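Local coordinates for protein RickCE (Rickettsia bellii, PDB 5HAM) that probably acts as a secreted CE-clan cysteine protease that removes ubiquitin from substrates, this chain being the part that holds its catalytic domain, at residues L59-E64 with K86-I91; I116-L121 with I184-G189. All blocks are in the same frame, centred on the assembly; numbering follows the deposited sequence.

Contact 1 (L59-E64 with K86-I91); sequences LAEVQE and KKREEI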
loop_
_atom_site.group_PDB
_atom_site.type_symbol
_atom_site.label_atom_id
_atom_site.label_comp_id
_atom_site.label_asym_id
_atom_site.label_seq_id
_atom_site.Cartn_x
_atom_site.Cartn_y
_atom_site.Cartn_z
ATOM N N LEU A 59 7.924 24.063 19.879
ATOM C CA LEU A 59 6.559 24.428 20.237
ATOM C C LEU A 59 6.211 25.782 19.616
ATOM O O LEU A 59 5.139 25.973 19.037
ATOM C CB LEU A 59 6.407 24.486 21.757
ATOM C CG LEU A 59 5.011 24.917 22.219
ATOM C CD1 LEU A 59 3.904 24.069 21.557
ATOM C CD2 LEU A 59 4.909 24.864 23.733
ATOM N N ALA A 60 7.160 26.700 19.710
ATOM C CA ALA A 60 7.030 28.016 19.108
ATOM C C ALA A 60 6.752 27.942 17.610
ATOM O O ALA A 60 5.816 28.577 17.128
ATOM C CB ALA A 60 8.279 28.857 19.377
ATOM N N GLU A 61 7.544 27.173 16.869
ATOM C CA GLU A 61 7.311 27.086 15.432
ATOM C C GLU A 61 5.962 26.419 15.113
ATOM O O GLU A 61 5.270 26.812 14.166
ATOM C CB GLU A 61 8.488 26.408 14.710
ATOM C CG GLU A 61 8.609 24.901 14.919
ATOM C CD GLU A 61 9.972 24.330 14.518
ATOM O OE1 GLU A 61 10.998 25.028 14.698
ATOM O OE2 GLU A 61 10.014 23.175 14.029
ATOM N N VAL A 62 5.572 25.438 15.925
ATOM C CA VAL A 62 4.307 24.752 15.707
ATOM C C VAL A 62 3.155 25.736 15.826
ATOM O O VAL A 62 2.251 25.757 14.990
ATOM C CB VAL A 62 4.089 23.600 16.715
ATOM C CG1 VAL A 62 2.654 23.165 16.705
ATOM C CG2 VAL A 62 5.005 22.431 16.386
ATOM N N GLN A 63 3.214 26.563 16.861
ATOM C CA GLN A 63 2.161 27.523 17.146
ATOM C C GLN A 63 2.051 28.567 16.031
ATOM O O GLN A 63 0.970 29.119 15.780
ATOM C CB GLN A 63 2.418 28.191 18.500
ATOM C CG GLN A 63 2.088 27.292 19.678
ATOM C CD GLN A 63 2.517 27.867 21.031
ATOM O OE1 GLN A 63 3.248 28.861 21.110
ATOM N NE2 GLN A 63 2.059 27.231 22.103
ATOM N N GLU A 64 3.171 28.821 15.362
ATOM C CA GLU A 64 3.206 29.778 14.269
ATOM C C GLU A 64 2.611 29.140 13.022
ATOM O O GLU A 64 1.858 29.770 12.290
ATOM C CB GLU A 64 4.639 30.252 14.005
ATOM C CG GLU A 64 4.911 31.660 14.477
ATOM C CD GLU A 64 4.079 32.696 13.727
ATOM O OE1 GLU A 64 3.745 32.473 12.536
ATOM O OE2 GLU A 64 3.754 33.735 14.340
ATOM N N LYS A 86 -1.928 21.013 15.000
ATOM C CA LYS A 86 -2.596 20.930 16.285
ATOM C C LYS A 86 -2.220 19.658 17.023
ATOM O O LYS A 86 -1.991 19.680 18.236
ATOM C CB LYS A 86 -4.109 21.051 16.104
ATOM C CG LYS A 86 -4.543 22.516 16.035
ATOM C CD LYS A 86 -5.900 22.746 15.435
ATOM C CE LYS A 86 -6.336 24.185 15.716
ATOM N NZ LYS A 86 -7.699 24.503 15.213
ATOM N N LYS A 87 -2.118 18.555 16.291
ATOM C CA LYS A 87 -1.723 17.304 16.916
ATOM C C LYS A 87 -0.301 17.404 17.468
ATOM O O LYS A 87 -0.009 16.913 18.568
ATOM C CB LYS A 87 -1.821 16.131 15.946
ATOM C CG LYS A 87 -1.411 14.806 16.585
ATOM C CD LYS A 87 -1.227 13.694 15.553
ATOM C CE LYS A 87 -0.247 12.662 16.055
ATOM N NZ LYS A 87 0.345 11.848 14.943
ATOM N N ARG A 88 0.572 18.046 16.698
ATOM C CA ARG A 88 1.946 18.264 17.120
ATOM C C ARG A 88 2.004 19.147 18.359
ATOM O O ARG A 88 2.803 18.905 19.264
ATOM C CB ARG A 88 2.746 18.896 15.999
ATOM C CG ARG A 88 3.252 17.906 14.972
ATOM C CD ARG A 88 4.178 18.599 13.975
ATOM N NE ARG A 88 5.517 18.878 14.505
ATOM C CZ ARG A 88 6.212 19.988 14.245
ATOM N NH1 ARG A 88 5.691 20.934 13.476
ATOM N NH2 ARG A 88 7.429 20.154 14.747
ATOM N N GLU A 89 1.155 20.167 18.406
ATOM C CA GLU A 89 1.110 21.001 19.587
ATOM C C GLU A 89 0.754 20.154 20.813
ATOM O O GLU A 89 1.329 20.340 21.875
ATOM C CB GLU A 89 0.131 22.160 19.418
ATOM C CG GLU A 89 0.201 23.160 20.563
ATOM C CD GLU A 89 -0.814 24.286 20.448
ATOM O OE1 GLU A 89 -1.802 24.139 19.688
ATOM O OE2 GLU A 89 -0.623 25.318 21.137
ATOM N N GLU A 90 -0.176 19.213 20.656
ATOM C CA GLU A 90 -0.603 18.381 21.776
ATOM C C GLU A 90 0.541 17.511 22.253
ATOM O O GLU A 90 0.744 17.334 23.456
ATOM C CB GLU A 90 -1.786 17.482 21.402
ATOM C CG GLU A 90 -3.072 18.199 21.044
ATOM C CD GLU A 90 -3.721 18.928 22.204
ATOM O OE1 GLU A 90 -3.202 18.889 23.344
ATOM O OE2 GLU A 90 -4.775 19.555 21.966
ATOM N N ILE A 91 1.276 16.961 21.302
ATOM C CA ILE A 91 2.399 16.098 21.616
ATOM C C ILE A 91 3.462 16.857 22.393
ATOM O O ILE A 91 3.980 16.362 23.387
ATOM C CB ILE A 91 2.985 15.463 20.339
ATOM C CG1 ILE A 91 2.101 14.287 19.905
ATOM C CG2 ILE A 91 4.390 14.948 20.572
ATOM C CD1 ILE A 91 2.366 13.811 18.485
#

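Contact 2 (I116-L121 with I184-G189); sequences INEDIL and IDKTLG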
loop_
_atom_site.group_PDB
_atom_site.type_symbol
_atom_site.label_atom_id
_atom_site.label_comp_id
_atom_site.label_asym_id
_atom_site.label_seq_id
_atom_site.Cartn_x
_atom_site.Cartn_y
_atom_site.Cartn_z
ATOM N N ILE A 116 6.830 -7.618 8.961
ATOM C CA ILE A 116 5.624 -8.276 8.461
ATOM C C ILE A 116 5.656 -8.248 6.937
ATOM O O ILE A 116 5.331 -9.251 6.291
ATOM C CB ILE A 116 4.299 -7.657 9.055
ATOM C CG1 ILE A 116 4.108 -8.084 10.512
ATOM C CG2 ILE A 116 3.072 -8.119 8.293
ATOM C CD1 ILE A 116 3.266 -7.107 11.343
ATOM N N ASN A 117 6.089 -7.119 6.368
ATOM C CA ASN A 117 6.245 -7.018 4.912
ATOM C C ASN A 117 7.206 -8.073 4.380
ATOM O O ASN A 117 6.911 -8.743 3.403
ATOM C CB ASN A 117 6.707 -5.625 4.466
ATOM C CG ASN A 117 5.595 -4.576 4.540
ATOM O OD1 ASN A 117 4.419 -4.905 4.625
ATOM N ND2 ASN A 117 5.974 -3.310 4.484
ATOM N N GLU A 118 8.353 -8.237 5.024
ATOM C CA GLU A 118 9.251 -9.329 4.645
ATOM C C GLU A 118 8.610 -10.719 4.794
ATOM O O GLU A 118 8.774 -11.579 3.931
ATOM C CB GLU A 118 10.549 -9.279 5.442
ATOM C CG GLU A 118 11.441 -8.130 5.085
ATOM C CD GLU A 118 12.654 -8.066 5.975
ATOM O OE1 GLU A 118 12.733 -8.882 6.911
ATOM O OE2 GLU A 118 13.523 -7.201 5.746
ATOM N N ASP A 119 7.885 -10.941 5.885
ATOM C CA ASP A 119 7.247 -12.239 6.091
ATOM C C ASP A 119 6.229 -12.586 5.007
ATOM O O ASP A 119 6.114 -13.740 4.597
ATOM C CB ASP A 119 6.647 -12.339 7.491
ATOM C CG ASP A 119 7.712 -12.312 8.574
ATOM O OD1 ASP A 119 8.861 -12.732 8.298
ATOM O OD2 ASP A 119 7.411 -11.870 9.697
ATOM N N ILE A 120 5.516 -11.585 4.509
ATOM C CA ILE A 120 4.548 -11.811 3.445
ATOM C C ILE A 120 5.244 -12.197 2.144
ATOM O O ILE A 120 4.841 -13.138 1.466
ATOM C CB ILE A 120 3.670 -10.583 3.260
ATOM C CG1 ILE A 120 2.809 -10.375 4.517
ATOM C CG2 ILE A 120 2.813 -10.725 2.022
ATOM C CD1 ILE A 120 2.343 -8.943 4.719
ATOM N N LEU A 121 6.313 -11.490 1.809
ATOM C CA LEU A 121 7.102 -11.857 0.651
ATOM C C LEU A 121 7.668 -13.264 0.778
ATOM O O LEU A 121 7.648 -14.043 -0.177
ATOM C CB LEU A 121 8.248 -10.882 0.482
ATOM C CG LEU A 121 8.242 -10.086 -0.813
ATOM C CD1 LEU A 121 9.574 -9.334 -0.954
ATOM C CD2 LEU A 121 7.956 -11.020 -2.001
ATOM N N ILE A 184 12.173 -6.129 -1.813
ATOM C CA ILE A 184 12.360 -7.383 -2.534
ATOM C C ILE A 184 13.798 -7.847 -2.382
ATOM O O ILE A 184 14.064 -9.009 -2.061
ATOM C CB ILE A 184 12.000 -7.238 -4.025
ATOM C CG1 ILE A 184 10.492 -7.009 -4.195
ATOM C CG2 ILE A 184 12.460 -8.454 -4.815
ATOM C CD1 ILE A 184 10.068 -6.732 -5.634
ATOM N N ASP A 185 14.731 -6.928 -2.570
ATOM C CA ASP A 185 16.139 -7.294 -2.437
ATOM C C ASP A 185 16.553 -7.601 -0.988
ATOM O O ASP A 185 17.366 -8.482 -0.755
ATOM C CB ASP A 185 17.068 -6.252 -3.064
ATOM C CG ASP A 185 18.518 -6.721 -3.076
ATOM O OD1 ASP A 185 18.890 -7.515 -3.969
ATOM O OD2 ASP A 185 19.281 -6.325 -2.172
ATOM N N LYS A 186 15.988 -6.890 -0.019
ATOM C CA LYS A 186 16.256 -7.217 1.378
ATOM C C LYS A 186 15.787 -8.630 1.696
ATOM O O LYS A 186 16.463 -9.367 2.405
ATOM C CB LYS A 186 15.579 -6.221 2.322
ATOM C CG LYS A 186 15.893 -6.446 3.801
ATOM C CD LYS A 186 15.820 -5.131 4.585
ATOM C CE LYS A 186 16.499 -5.220 5.952
ATOM N NZ LYS A 186 15.581 -5.663 7.049
ATOM N N THR A 187 14.636 -9.009 1.149
ATOM C CA THR A 187 14.009 -10.280 1.485
ATOM C C THR A 187 14.547 -11.463 0.673
ATOM O O THR A 187 14.767 -12.552 1.211
ATOM C CB THR A 187 12.478 -10.197 1.274
ATOM O OG1 THR A 187 11.947 -9.093 2.019
ATOM C CG2 THR A 187 11.799 -11.483 1.721
ATOM N N LEU A 188 14.755 -11.241 -0.620
ATOM C CA LEU A 188 15.001 -12.334 -1.546
ATOM C C LEU A 188 16.306 -12.209 -2.316
ATOM O O LEU A 188 16.619 -13.067 -3.137
ATOM C CB LEU A 188 13.858 -12.432 -2.550
ATOM C CG LEU A 188 12.474 -12.614 -1.936
ATOM C CD1 LEU A 188 11.425 -12.463 -3.010
ATOM C CD2 LEU A 188 12.383 -13.976 -1.259
ATOM N N GLY A 189 17.071 -11.151 -2.058
ATOM C CA GLY A 189 18.312 -10.930 -2.784
ATOM C C GLY A 189 19.429 -11.896 -2.428
ATOM O O GLY A 189 20.554 -11.760 -2.898
#

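Contact 1 (L59-E64 with K86-I91)
Val62 fills the middle of a nearly antiparallel helix pair, 59-64 against 86-91, whose axes approach to 9.2 Å at 154°. Its two methyls divide the work. Val62 CG1, anti to the backbone N (chi1 165°), rests 3.8 Å from Glu89 CB, close to the backbone of that helix. Val62 CG2 lies over one face of the Arg88 guanidinium, displaced toward its rim, and comes within 3.3 Å of Arg88 NH1. The Arg88 chain bends at chi3 (76°), which lays the flat group across the valine. Its NE forms a salt bridge with Asp47, so the charge is held from outside the pair; Glu61 OE2, near the guanidinium plane, stays 4.0 Å from Arg88 NH2, too far for a salt bridge. On the other flank Glu89 runs out extended, with CG anti to its backbone N. Leu59 CD1 packs 3.9 Å from Glu89 CG, and Gln63 NE2 gives a weak hydrogen bond of 3.4 Å to Glu89 OE2, the amide and carboxylate planes standing nearly perpendicular. The contact joins the arms of a helical hairpin, 52-69 and 75-93, at the chain surface, where Arg88 also packs on Ile58, Glu89 on Ile66, and Asp47 reaches in from helix 42-49.

Contact 2 (I116-L121 with I184-G189)
Glu118 leaves helix 96-130 toward helix 175-188 and can be followed along its whole length. Glu118 CB lies 3.7 Å from Thr187 OG1, and Glu118 CG, anti to the carbonyl carbon, comes closer to the same oxygen, at 3.3 Å; that hydroxyl is hydrogen-bonded to Leu183 O in its own helix. Beyond CG the chain is extended (chi2 175°), carrying CD past the threonine toward Lys186. There Glu118 OE2 accepts a hydrogen bond from Lys186 NZ at 2.9 Å through its syn lone pair, forming a salt bridge. Lys186 CG, anti to its backbone N, already lies 3.2 Å from Glu118 OE2; CD and CE pass alongside, and the bend at chi4 (-90°) turns NZ onto the same oxygen. One turn further along, Leu121 CD1 sits 3.8 Å from Thr187 CB and also touches Ile184, while Leu121 CD2 meets Leu188 CD1 at 3.9 Å. The segments 116-121 and 184-188 cross at 65° and are joined by a charged pair at the exposed margin and a small aliphatic patch of Leu121, Leu188 and Ile184 in the buried part. Helix 96-130 in turn packs on the mixed sheet: Leu121 reaches Ile138 of strand 135-141, and Ile120 packs on that strand and on strand 27-34.

Overall arrangement
Contact 1 lies at the surface, its centre about 29 Å from the centre of the chain, whereas contact 2 is partly buried, its centre about 15 Å from that point. They share no helix, and their nearest atoms are about 19 Å apart, but helix 75-93 of the first is followed directly by helix 96-130 of the second. Contact 1 closes a local pairing of two helices neighbouring in sequence; contact 2 brings together helices separated by three sheet strands, with 184-189 belonging to the catalytic domain. Chemistry follows place: a central valine, with one leucine beside it, among long polar chains in contact 1, a small aliphatic patch bordered by a true salt bridge in contact 2.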